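Local structure of sugar ABC transporter substrate-binding protein, BlMnBP1 (Bifidobacterium animalis subsp. lactis ATCC 27673, 6I5R) at residues V106-E110 against E389-N394; L130-K134 against I317-S322; I143-G147 against G356-K360; P215-Q220 against I379-K385. The protein probably captures manno-oligosaccharides such as mannobiose outside the cell and delivers them to an ABC transporter serving growth on beta-mannan. All coordinates share one frame; numbering follows the deposited sequence.

Interaction 1 of 4, residues V106-E110 against E389-N394; sequences VDKSE and EDLLAN. With ZN (zinc ion), chain J.
OD1 of Asp-107 is gripped twice: it sits 2.3 Å from the zinc ion that ties it to Asp-390, and it accepts a hydrogen bond from Ser-109 N at 2.7 Å. That second bond, which meets OD1 on its anti side and tilted from the carboxylate plane, closes an Asx turn and brings the Ser-109 hydroxyl round to the same metal, OG to zinc 2.3 Å. OD2 of Asp-107 completes a bidentate grip. From the 389-394 side Asp-390 answers in kind, OD1 at 2.2 Å and OD2 at 2.1 Å from the zinc, its carboxylate plane turned 49° from that of Asp-107. Asn-394, one helical turn on, adds OD1 at 2.3 Å, and a water fills the seventh position. The amide of Asn-394 works a second time, ND2 donating to Asp-390 OD2 from above the carboxylate plane at 2.8 Å, which probably helps keep OD1 turned to the metal. The methyl of Ala-393 lies against OD1 of the Asp-107 carboxylate. Further along, the extended chain of Lys-108 crosses Glu-389 at about a right angle, and its NZ reaches a water, 3.0 Å away, that also binds Glu-389 O. Tyr-136 flanks both segments. The zinc thus clips a surface loop to the beginning of helix 391-399. The two carboxylates would together balance the double charge of the zinc ion, and the metal would probably offset the repulsion between them, while seven oxygen ligands, with no cysteine or histidine, make a shell more like a calcium site than a classical structural zinc site.

Interaction 2 of 4, residues L130-K134 against I317-S322; sequences LADEK and IAGDYS. With BMA (beta-D-mannopyranose), chain B.
The backbones of 130-134 and 317-322 stay well apart, the CA atoms of Leu-130 and Gly-319 approaching to 7.2 Å, so side chains and water do the joining. Glu-133 carries it: CG lies opposite the backbone N (chi1 -177°), which sends the extended chain straight across. Its OE2 takes the Gly-319 N-H on the syn lone pair, at 2.8 Å and nearly straight (165°). OE1 accepts from two waters, and each of them also hydrogen-bonds Ser-322 OG. Beside the carboxylate, Leu-130 lays CD1 over the same peptide, 3.6 Å from Gly-319 N. This is where strand 314-325 of the central sheet breaks into a short loop, and the break turns Asp-320 into the sugar pocket: OD1 accepts from O4 of the mannose at 2.7 Å and OD2 from O6 at 2.7 Å, while the ring of Tyr-321 offers an edge to O2. With an alanine at Glu-133, the Gly-319 N-H would probably lose its acceptor, and the two waters on Ser-322 their carboxylate mate, right behind the sugar-binding turn. Lys-134, bent at its second torsion, passes CG 3.5 Å from Ser-322 OG, and its NZ contacts weakly a water that donates to Asp-320 O.

Interaction 3 of 4, residues I143-G147 against G356-K360; sequences IANNG and GIPIK
A single antiparallel bridge, Gly-147 with Ile-357, fastens the loop 356-360 to the long strand 139-155 next to the sugar pocket. As a hydrogen-bonded pair it makes both bonds: Gly-147 N to Ile-357 O at 2.8 Å and Ile-357 N to Gly-147 O at 2.8 Å, each close to straight and on a lone pair in the carbonyl plane. Gly-147 has no side chain, and a CB there would press tightly on CB of Ile-357, which lies 3.5 Å from Gly-147 O. Ile-359 does the rest. Turned at its second torsion (chi2 -67°), it folds its CG1 branch back over the strand, so that CD1 rests 3.5 Å from Gly-147 N and 3.8 Å from Ala-144 CB; the CG2 branch meets CG2 of Ile-143. One water extends the seam, donating to Asn-145 O and contacting Ile-359 N weakly. Asn-145 itself faces away, OD1 bound to Tyr-321 N and ND2 to the Asp-320 carboxylate, a second-shell hold on a residue that binds the sugar. Around the bridge Ile-357 leans on Ile-317 of strand 314-325, Asn-146 on Phe-350 of helix 350-353, and Ile-143 and Ile-359 on Thr-345 of helix 331-346.

Interaction 4 of 4, residues P215-Q220 against I379-K385; sequences PKFMNQ and ITDAPAK
Here an extended run of chain, 379-385, leaving strand 377-379, is laced along the start of helix 217-224 by one backbone hydrogen bond and three that use side chains. The lacing begins at Pro-215, whose O accepts from Ala-382 N at 2.8 Å, above the carbonyl plane, and also from a water that donates to Ala-382 O and accepts from Asn-219 N. One turn along, Asn-219 sends ND2 to Ala-382 O at 3.0 Å, the acceptor lying in the amide plane and the bond nearly straight (169°). Gln-220 uses both ends of its amide: NE2 donates to Pro-383 O at 2.9 Å, and OE1 receives Lys-385 NZ at 2.7 Å. The lysine reaches it by bending at its last torsion (chi4 -43°), approaching from above the carbonyl plane. With a leucine in place of Gln-220, Pro-383 O would probably be left without its donor and the Lys-385 ammonium set free to turn. Apolar contacts fill in between, Pro-215 and Ile-379 crossing at about a right angle, CG to CD1 4.1 Å, and CG of Lys-216 touching the methyl of Ala-382. Met-218 sets CB 3.6 Å from Asp-381 OD2, while OD1 of Asp-381 accepts from a water that in turn accepts from Met-218 N. Lys-385 thus meets a neutral amide oxygen, with Lys-216 NZ only 4.5 Å from its own NZ; the paired positive charges would probably repel, an effect the OE1 bond offsets in part.

How the interactions relate
Reading from the N terminus, the loop at 106-110 waits longest for its partner: interaction 1 closes only at 389-394, and the other three contacts all fall within its span. Those three interlace instead. Segments 130-134, 143-147 and 215-220 come in that order and find 317-322, 356-360 and 379-385 in the same order, so interactions 2, 3 and 4 each cross the other two. Interactions 2 and 3 meet on neighbouring strands 314-325 and 139-155 beside the sugar. Interaction 4 joins interaction 2 where Ile-317 N meets Ile-379 O, and reaches interaction 1 through Leu-392 against Met-218 and Asn-219, linking the central sheet to the helices near the zinc.

Interaction 1 of 4, residues V106-E110 against E389-N394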
loop_
_atom_site.group_PDB
_atom_site.type_symbol
_atom_site.label_atom_id
_atom_site.label_comp_id
_atom_site.label_asym_id
_atom_site.label_seq_id
_atom_site.Cartn_x
_atom_site.Cartn_y
_atom_site.Cartn_z
ATOM N N VAL A 106 6.825 3.175 -10.845
ATOM C CA VAL A 106 7.043 3.942 -12.077
ATOM C C VAL A 106 6.992 5.429 -11.774
ATOM O O VAL A 106 6.047 5.881 -11.129
ATOM C CB VAL A 106 5.996 3.588 -13.165
ATOM C CG1 VAL A 106 6.255 4.359 -14.395
ATOM C CG2 VAL A 106 5.981 2.113 -13.369
ATOM N N ASP A 107 7.963 6.193 -12.300
ATOM C CA ASP A 107 7.944 7.650 -12.254
ATOM C C ASP A 107 6.632 8.145 -12.867
ATOM O O ASP A 107 6.315 7.855 -14.023
ATOM C CB ASP A 107 9.166 8.232 -12.992
ATOM C CG ASP A 107 9.352 9.737 -12.753
ATOM O OD1 ASP A 107 8.434 10.593 -12.722
ATOM O OD2 ASP A 107 10.504 10.178 -12.634
ATOM N N LYS A 108 5.911 8.984 -12.115
ATOM C CA LYS A 108 4.722 9.624 -12.663
ATOM C C LYS A 108 5.001 10.223 -14.025
ATOM O O LYS A 108 4.201 10.099 -14.950
ATOM C CB LYS A 108 4.228 10.739 -11.744
ATOM C CG LYS A 108 3.590 10.288 -10.474
ATOM C CD LYS A 108 3.440 11.501 -9.596
ATOM C CE LYS A 108 2.463 11.273 -8.482
ATOM N NZ LYS A 108 2.339 12.584 -7.798
ATOM N N SER A 109 6.127 10.911 -14.151
ATOM C CA SER A 109 6.451 11.532 -15.416
ATOM C C SER A 109 6.580 10.518 -16.549
ATOM O O SER A 109 6.619 10.927 -17.718
ATOM C CB SER A 109 7.753 12.310 -15.265
ATOM O OG SER A 109 8.800 11.389 -15.001
ATOM N N GLU A 110 6.666 9.217 -16.242
ATOM C CA GLU A 110 6.746 8.198 -17.273
ATOM C C GLU A 110 5.416 7.491 -17.509
ATOM O O GLU A 110 5.344 6.612 -18.376
ATOM C CB GLU A 110 7.812 7.162 -16.929
ATOM C CG GLU A 110 9.234 7.612 -17.200
ATOM C CD GLU A 110 10.234 6.536 -16.887
ATOM O OE1 GLU A 110 11.351 6.879 -16.443
ATOM O OE2 GLU A 110 9.908 5.343 -17.081
ATOM N N GLU A 389 4.900 18.122 -9.477
ATOM C CA GLU A 389 4.264 16.810 -9.390
ATOM C C GLU A 389 5.298 15.695 -9.423
ATOM O O GLU A 389 5.106 14.648 -8.800
ATOM C CB GLU A 389 3.272 16.666 -10.538
ATOM C CG GLU A 389 2.173 15.632 -10.344
ATOM C CD GLU A 389 1.101 15.708 -11.445
ATOM O OE1 GLU A 389 1.338 16.372 -12.460
ATOM O OE2 GLU A 389 0.022 15.102 -11.294
ATOM N N ASP A 390 6.400 15.929 -10.116
ATOM C CA ASP A 390 7.429 14.942 -10.397
ATOM C C ASP A 390 8.584 15.004 -9.409
ATOM O O ASP A 390 9.519 14.198 -9.502
ATOM C CB ASP A 390 7.954 15.167 -11.824
ATOM C CG ASP A 390 8.772 14.003 -12.329
ATOM O OD1 ASP A 390 8.525 12.868 -11.879
ATOM O OD2 ASP A 390 9.669 14.204 -13.175
ATOM N N LEU A 391 8.540 15.942 -8.465
ATOM C CA LEU A 391 9.707 16.197 -7.639
ATOM C C LEU A 391 10.017 15.007 -6.727
ATOM O O LEU A 391 11.179 14.608 -6.599
ATOM C CB LEU A 391 9.482 17.465 -6.812
ATOM C CG LEU A 391 10.698 17.808 -5.972
ATOM C CD1 LEU A 391 11.855 18.221 -6.869
ATOM C CD2 LEU A 391 10.376 18.897 -4.974
ATOM N N LEU A 392 9.001 14.421 -6.110
ATOM C CA LEU A 392 9.261 13.282 -5.226
ATOM C C LEU A 392 9.837 12.112 -6.014
ATOM O O LEU A 392 10.792 11.466 -5.576
ATOM C CB LEU A 392 7.999 12.848 -4.481
ATOM C CG LEU A 392 8.197 11.595 -3.605
ATOM C CD1 LEU A 392 9.061 11.848 -2.364
ATOM C CD2 LEU A 392 6.815 11.054 -3.248
ATOM N N ALA A 393 9.253 11.808 -7.174
ATOM C CA ALA A 393 9.744 10.681 -7.954
ATOM C C ALA A 393 11.207 10.877 -8.334
ATOM O O ALA A 393 12.002 9.927 -8.302
ATOM C CB ALA A 393 8.880 10.488 -9.202
ATOM N N ASN A 394 11.589 12.116 -8.656
ATOM C CA ASN A 394 12.927 12.402 -9.139
ATOM C C ASN A 394 13.953 12.408 -8.015
ATOM O O ASN A 394 15.073 11.922 -8.186
ATOM C CB ASN A 394 12.916 13.742 -9.863
ATOM C CG ASN A 394 12.164 13.688 -11.181
ATOM O OD1 ASN A 394 11.653 12.635 -11.617
ATOM N ND2 ASN A 394 12.026 14.843 -11.786
HETATM ZN ZN ZN J . 10.112 12.140 -13.221
HETATM O O HOH W 1 4.244 13.920 -5.934
HETATM O O HOH W 2 11.803 13.242 -13.910
#

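Interaction 2 of 4, residues L130-K134 against I317-S322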
loop_
_atom_site.group_PDB
_atom_site.type_symbol
_atom_site.label_atom_id
_atom_site.label_comp_id
_atom_site.label_asym_id
_atom_site.label_seq_id
_atom_site.Cartn_x
_atom_site.Cartn_y
_atom_site.Cartn_z
ATOM N N LEU A 130 -9.088 9.676 -4.999
ATOM C CA LEU A 130 -7.655 9.538 -5.201
ATOM C C LEU A 130 -7.281 9.683 -6.672
ATOM O O LEU A 130 -6.364 9.031 -7.157
ATOM C CB LEU A 130 -7.165 8.203 -4.650
ATOM C CG LEU A 130 -7.532 8.022 -3.183
ATOM C CD1 LEU A 130 -7.258 6.585 -2.737
ATOM C CD2 LEU A 130 -6.741 8.984 -2.297
ATOM N N ALA A 131 -7.996 10.560 -7.380
ATOM C CA ALA A 131 -7.789 10.702 -8.810
ATOM C C ALA A 131 -6.426 11.270 -9.150
ATOM O O ALA A 131 -5.939 11.022 -10.249
ATOM C CB ALA A 131 -8.876 11.593 -9.430
ATOM N N ASP A 132 -5.795 11.999 -8.239
ATOM C CA ASP A 132 -4.508 12.621 -8.514
ATOM C C ASP A 132 -3.341 11.807 -7.991
ATOM O O ASP A 132 -2.193 12.273 -8.052
ATOM C CB ASP A 132 -4.480 14.040 -7.910
ATOM C CG ASP A 132 -4.536 14.032 -6.405
ATOM O OD1 ASP A 132 -4.543 12.939 -5.807
ATOM O OD2 ASP A 132 -4.586 15.125 -5.783
ATOM N N GLU A 133 -3.606 10.612 -7.457
ATOM C CA GLU A 133 -2.533 9.785 -6.916
ATOM C C GLU A 133 -1.659 9.233 -8.037
ATOM O O GLU A 133 -0.427 9.299 -7.973
ATOM C CB GLU A 133 -3.145 8.665 -6.067
ATOM C CG GLU A 133 -2.170 7.768 -5.369
ATOM C CD GLU A 133 -2.888 6.664 -4.596
ATOM O OE1 GLU A 133 -3.405 5.750 -5.255
ATOM O OE2 GLU A 133 -2.950 6.702 -3.347
ATOM N N LYS A 134 -2.282 8.690 -9.081
ATOM C CA LYS A 134 -1.550 8.205 -10.256
ATOM C C LYS A 134 -1.913 9.085 -11.445
ATOM O O LYS A 134 -2.643 8.681 -12.339
ATOM C CB LYS A 134 -1.867 6.747 -10.533
ATOM C CG LYS A 134 -1.727 5.849 -9.324
ATOM C CD LYS A 134 -0.274 5.593 -8.976
ATOM C CE LYS A 134 -0.128 4.510 -7.932
ATOM N NZ LYS A 134 1.272 4.317 -7.549
ATOM N N ILE A 317 -5.144 7.657 4.099
ATOM C CA ILE A 317 -5.831 6.747 3.191
ATOM C C ILE A 317 -5.218 6.905 1.818
ATOM O O ILE A 317 -5.091 8.029 1.310
ATOM C CB ILE A 317 -7.332 7.019 3.144
ATOM C CG1 ILE A 317 -7.937 6.695 4.497
ATOM C CG2 ILE A 317 -7.937 6.182 2.071
ATOM C CD1 ILE A 317 -9.269 7.347 4.653
ATOM N N ALA A 318 -4.824 5.784 1.230
ATOM C CA ALA A 318 -4.142 5.802 -0.046
ATOM C C ALA A 318 -4.566 4.568 -0.824
ATOM O O ALA A 318 -5.189 3.649 -0.281
ATOM C CB ALA A 318 -2.621 5.879 0.137
ATOM N N GLY A 319 -4.301 4.599 -2.125
ATOM C CA GLY A 319 -4.497 3.424 -2.926
ATOM C C GLY A 319 -3.495 2.356 -2.536
ATOM O O GLY A 319 -2.340 2.644 -2.228
ATOM N N ASP A 320 -3.955 1.114 -2.537
ATOM C CA ASP A 320 -3.045 -0.017 -2.386
ATOM C C ASP A 320 -2.276 -0.279 -3.678
ATOM O O ASP A 320 -1.045 -0.151 -3.719
ATOM C CB ASP A 320 -3.831 -1.254 -1.952
ATOM C CG ASP A 320 -3.002 -2.508 -2.009
ATOM O OD1 ASP A 320 -2.001 -2.625 -1.267
ATOM O OD2 ASP A 320 -3.352 -3.393 -2.778
ATOM N N TYR A 321 -3.004 -0.568 -4.753
ATOM C CA TYR A 321 -2.463 -0.813 -6.083
ATOM C C TYR A 321 -3.481 -0.295 -7.088
ATOM O O TYR A 321 -4.684 -0.507 -6.916
ATOM C CB TYR A 321 -2.227 -2.298 -6.325
ATOM C CG TYR A 321 -0.791 -2.760 -6.237
ATOM C CD1 TYR A 321 0.177 -2.277 -7.108
ATOM C CD2 TYR A 321 -0.414 -3.716 -5.310
ATOM C CE1 TYR A 321 1.467 -2.725 -7.062
ATOM C CE2 TYR A 321 0.890 -4.153 -5.239
ATOM C CZ TYR A 321 1.829 -3.669 -6.132
ATOM O OH TYR A 321 3.141 -4.124 -6.071
ATOM N N SER A 322 -3.012 0.402 -8.117
ATOM C CA SER A 322 -3.916 1.022 -9.069
ATOM C C SER A 322 -3.915 0.273 -10.393
ATOM O O SER A 322 -2.868 -0.184 -10.856
ATOM C CB SER A 322 -3.535 2.478 -9.313
ATOM O OG SER A 322 -3.809 3.245 -8.157
HETATM C C1 BMA B . 0.541 -8.249 -1.114
HETATM C C2 BMA B . 1.712 -7.398 -1.692
HETATM C C3 BMA B . 1.580 -6.003 -1.165
HETATM C C4 BMA B . 0.157 -5.475 -1.319
HETATM C C5 BMA B . -0.852 -6.427 -0.675
HETATM C C6 BMA B . -2.280 -5.960 -0.884
HETATM O O2 BMA B . 1.593 -7.253 -3.105
HETATM O O3 BMA B . 2.481 -5.087 -1.796
HETATM O O4 BMA B . 0.089 -4.235 -0.664
HETATM O O5 BMA B . -0.710 -7.708 -1.311
HETATM O O6 BMA B . -2.615 -5.974 -2.282
HETATM O O HOH W 3 -4.765 5.608 -7.622
HETATM O O HOH W 4 -2.385 3.071 -5.715
HETATM O O HOH W 5 -0.412 4.856 -2.829
HETATM O O HOH W 6 0.088 1.960 -5.552
#

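Interaction 3 of 4, residues I143-G147 against G356-K360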
loop_
_atom_site.group_PDB
_atom_site.type_symbol
_atom_site.label_atom_id
_atom_site.label_comp_id
_atom_site.label_asym_id
_atom_site.label_seq_id
_atom_site.Cartn_x
_atom_site.Cartn_y
_atom_site.Cartn_z
ATOM N N ILE A 143 -6.281 4.017 -11.400
ATOM C CA ILE A 143 -7.402 4.038 -10.467
ATOM C C ILE A 143 -7.111 3.024 -9.365
ATOM O O ILE A 143 -6.789 1.868 -9.650
ATOM C CB ILE A 143 -8.730 3.701 -11.168
ATOM C CG1 ILE A 143 -8.961 4.651 -12.355
ATOM C CG2 ILE A 143 -9.889 3.736 -10.178
ATOM C CD1 ILE A 143 -10.339 4.524 -13.009
ATOM N N ALA A 144 -7.261 3.440 -8.112
ATOM C CA ALA A 144 -6.911 2.564 -7.007
ATOM C C ALA A 144 -7.866 1.381 -6.928
ATOM O O ALA A 144 -9.052 1.498 -7.229
ATOM C CB ALA A 144 -6.930 3.344 -5.690
ATOM N N ASN A 145 -7.323 0.224 -6.523
ATOM C CA ASN A 145 -8.153 -0.971 -6.368
ATOM C C ASN A 145 -9.067 -0.834 -5.148
ATOM O O ASN A 145 -10.218 -1.298 -5.160
ATOM C CB ASN A 145 -7.271 -2.231 -6.274
ATOM C CG ASN A 145 -6.226 -2.164 -5.146
ATOM O OD1 ASN A 145 -6.107 -1.173 -4.447
ATOM N ND2 ASN A 145 -5.464 -3.254 -4.981
ATOM N N ASN A 146 -8.556 -0.224 -4.079
ATOM C CA ASN A 146 -9.340 0.222 -2.942
ATOM C C ASN A 146 -8.465 1.099 -2.064
ATOM O O ASN A 146 -7.234 1.061 -2.144
ATOM C CB ASN A 146 -9.938 -0.939 -2.136
ATOM C CG ASN A 146 -8.895 -1.942 -1.640
ATOM O OD1 ASN A 146 -7.744 -1.904 -2.018
ATOM N ND2 ASN A 146 -9.337 -2.877 -0.816
ATOM N N GLY A 147 -9.128 1.922 -1.252
ATOM C CA GLY A 147 -8.426 2.812 -0.349
ATOM C C GLY A 147 -8.073 2.050 0.912
ATOM O O GLY A 147 -8.914 1.363 1.495
ATOM N N GLY A 356 -11.503 -2.769 2.334
ATOM C CA GLY A 356 -10.999 -1.463 1.997
ATOM C C GLY A 356 -12.092 -0.452 1.682
ATOM O O GLY A 356 -13.281 -0.768 1.608
ATOM N N ILE A 357 -11.632 0.757 1.420
ATOM C CA ILE A 357 -12.535 1.900 1.201
ATOM C C ILE A 357 -12.864 1.958 -0.271
ATOM O O ILE A 357 -11.951 1.995 -1.115
ATOM C CB ILE A 357 -11.875 3.198 1.682
ATOM C CG1 ILE A 357 -11.730 3.161 3.201
ATOM C CG2 ILE A 357 -12.657 4.410 1.194
ATOM C CD1 ILE A 357 -10.552 3.983 3.653
ATOM N N PRO A 358 -14.155 1.963 -0.653
ATOM C CA PRO A 358 -14.503 2.026 -2.078
ATOM C C PRO A 358 -14.000 3.305 -2.716
ATOM O O PRO A 358 -13.878 4.354 -2.074
ATOM C CB PRO A 358 -16.036 1.976 -2.102
ATOM C CG PRO A 358 -16.503 1.815 -0.721
ATOM C CD PRO A 358 -15.338 1.958 0.229
ATOM N N ILE A 359 -13.704 3.193 -4.008
ATOM C CA ILE A 359 -13.095 4.272 -4.765
ATOM C C ILE A 359 -14.107 5.059 -5.590
ATOM O O ILE A 359 -13.829 6.219 -5.935
ATOM C CB ILE A 359 -11.961 3.691 -5.642
ATOM C CG1 ILE A 359 -10.922 3.067 -4.712
ATOM C CG2 ILE A 359 -11.347 4.743 -6.529
ATOM C CD1 ILE A 359 -10.204 4.026 -3.860
ATOM N N LYS A 360 -15.273 4.489 -5.901
ATOM C CA LYS A 360 -16.308 5.288 -6.536
ATOM C C LYS A 360 -16.557 6.537 -5.700
ATOM O O LYS A 360 -16.723 6.461 -4.475
ATOM C CB LYS A 360 -17.599 4.485 -6.699
ATOM C CG LYS A 360 -18.648 5.261 -7.475
ATOM C CD LYS A 360 -19.948 4.482 -7.654
ATOM C CE LYS A 360 -20.785 5.177 -8.697
ATOM N NZ LYS A 360 -22.005 4.403 -9.031
HETATM O O HOH W 7 -13.045 0.223 -5.407
#

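Interaction 4 of 4, residues P215-Q220 against I379-K385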
loop_
_atom_site.group_PDB
_atom_site.type_symbol
_atom_site.label_atom_id
_atom_site.label_comp_id
_atom_site.label_asym_id
_atom_site.label_seq_id
_atom_site.Cartn_x
_atom_site.Cartn_y
_atom_site.Cartn_z
ATOM N N PRO A 215 -0.704 16.447 5.600
ATOM C CA PRO A 215 -1.021 15.856 4.289
ATOM C C PRO A 215 -0.096 16.295 3.176
ATOM O O PRO A 215 -0.057 15.651 2.127
ATOM C CB PRO A 215 -2.455 16.335 4.030
ATOM C CG PRO A 215 -3.011 16.604 5.405
ATOM C CD PRO A 215 -1.850 17.188 6.157
ATOM N N LYS A 216 0.618 17.383 3.355
ATOM C CA LYS A 216 1.573 17.855 2.367
ATOM C C LYS A 216 2.964 17.251 2.552
ATOM O O LYS A 216 3.865 17.562 1.766
ATOM C CB LYS A 216 1.701 19.383 2.437
ATOM C CG LYS A 216 0.441 20.138 2.058
ATOM C CD LYS A 216 0.616 21.645 2.010
ATOM C CE LYS A 216 -0.683 22.308 1.552
ATOM N NZ LYS A 216 -0.502 23.795 1.472
ATOM N N PHE A 217 3.179 16.414 3.573
ATOM C CA PHE A 217 4.537 15.975 3.861
ATOM C C PHE A 217 5.114 15.148 2.716
ATOM O O PHE A 217 6.247 15.368 2.286
ATOM C CB PHE A 217 4.590 15.145 5.135
ATOM C CG PHE A 217 5.996 14.873 5.582
ATOM C CD1 PHE A 217 6.684 15.825 6.324
ATOM C CD2 PHE A 217 6.656 13.726 5.195
ATOM C CE1 PHE A 217 7.983 15.613 6.701
ATOM C CE2 PHE A 217 7.976 13.509 5.582
ATOM C CZ PHE A 217 8.629 14.455 6.335
ATOM N N MET A 218 4.341 14.182 2.223
ATOM C CA MET A 218 4.869 13.238 1.242
ATOM C C MET A 218 5.293 13.929 -0.046
ATOM O O MET A 218 6.396 13.699 -0.543
ATOM C CB MET A 218 3.824 12.170 0.911
ATOM C CG MET A 218 4.321 11.205 -0.125
ATOM S SD MET A 218 5.546 10.084 0.598
ATOM C CE MET A 218 4.459 8.862 1.292
ATOM N N ASN A 219 4.401 14.714 -0.647
ATOM C CA ASN A 219 4.654 15.251 -1.980
ATOM C C ASN A 219 5.266 16.641 -1.969
ATOM O O ASN A 219 5.803 17.068 -2.991
ATOM C CB ASN A 219 3.351 15.267 -2.796
ATOM C CG ASN A 219 2.873 13.864 -3.124
ATOM O OD1 ASN A 219 3.689 13.016 -3.475
ATOM N ND2 ASN A 219 1.559 13.611 -3.015
ATOM N N GLN A 220 5.226 17.353 -0.846
ATOM C CA GLN A 220 5.798 18.691 -0.805
ATOM C C GLN A 220 7.007 18.771 0.125
ATOM O O GLN A 220 8.093 19.176 -0.302
ATOM C CB GLN A 220 4.748 19.731 -0.387
ATOM C CG GLN A 220 3.647 19.916 -1.414
ATOM C CD GLN A 220 2.681 21.050 -1.079
ATOM O OE1 GLN A 220 3.029 22.018 -0.393
ATOM N NE2 GLN A 220 1.473 20.940 -1.575
ATOM N N ILE A 379 -6.581 11.190 6.745
ATOM C CA ILE A 379 -6.135 12.200 5.794
ATOM C C ILE A 379 -5.692 11.509 4.509
ATOM O O ILE A 379 -5.455 10.311 4.477
ATOM C CB ILE A 379 -4.983 13.072 6.344
ATOM C CG1 ILE A 379 -3.839 12.214 6.913
ATOM C CG2 ILE A 379 -5.504 14.055 7.399
ATOM C CD1 ILE A 379 -2.636 13.071 7.399
ATOM N N THR A 380 -5.529 12.302 3.454
ATOM C CA THR A 380 -4.943 11.844 2.207
ATOM C C THR A 380 -3.809 12.779 1.812
ATOM O O THR A 380 -3.785 13.959 2.181
ATOM C CB THR A 380 -5.956 11.803 1.065
ATOM O OG1 THR A 380 -6.443 13.131 0.850
ATOM C CG2 THR A 380 -7.087 10.860 1.412
ATOM N N ASP A 381 -2.868 12.233 1.059
ATOM C CA ASP A 381 -1.715 13.010 0.634
ATOM C C ASP A 381 -2.157 14.119 -0.319
ATOM O O ASP A 381 -2.761 13.857 -1.363
ATOM C CB ASP A 381 -0.682 12.106 -0.041
ATOM C CG ASP A 381 0.119 11.291 0.930
ATOM O OD1 ASP A 381 0.119 11.607 2.135
ATOM O OD2 ASP A 381 0.806 10.353 0.472
ATOM N N ALA A 382 -1.823 15.353 0.021
ATOM C CA ALA A 382 -2.048 16.474 -0.869
ATOM C C ALA A 382 -1.118 16.405 -2.086
ATOM O O ALA A 382 0.010 15.915 -1.999
ATOM C CB ALA A 382 -1.815 17.760 -0.095
ATOM N N PRO A 383 -1.565 16.891 -3.235
ATOM C CA PRO A 383 -0.664 16.975 -4.387
ATOM C C PRO A 383 0.407 18.013 -4.122
ATOM O O PRO A 383 0.264 18.890 -3.270
ATOM C CB PRO A 383 -1.580 17.394 -5.535
ATOM C CG PRO A 383 -2.701 18.129 -4.864
ATOM C CD PRO A 383 -2.876 17.508 -3.499
ATOM N N ALA A 384 1.512 17.879 -4.841
ATOM C CA ALA A 384 2.553 18.885 -4.769
ATOM C C ALA A 384 2.014 20.194 -5.335
ATOM O O ALA A 384 0.963 20.227 -5.973
ATOM C CB ALA A 384 3.792 18.436 -5.547
ATOM N N LYS A 385 2.740 21.284 -5.082
ATOM C CA LYS A 385 2.411 22.532 -5.740
ATOM C C LYS A 385 2.532 22.374 -7.260
ATOM O O LYS A 385 3.185 21.453 -7.778
ATOM C CB LYS A 385 3.311 23.658 -5.252
ATOM C CG LYS A 385 3.283 23.757 -3.756
ATOM C CD LYS A 385 4.372 24.627 -3.266
ATOM C CE LYS A 385 4.458 24.588 -1.724
ATOM N NZ LYS A 385 3.148 24.641 -0.943
HETATM O O HOH W 8 1.571 15.090 0.089
HETATM O O HOH W 9 1.808 13.414 3.677
#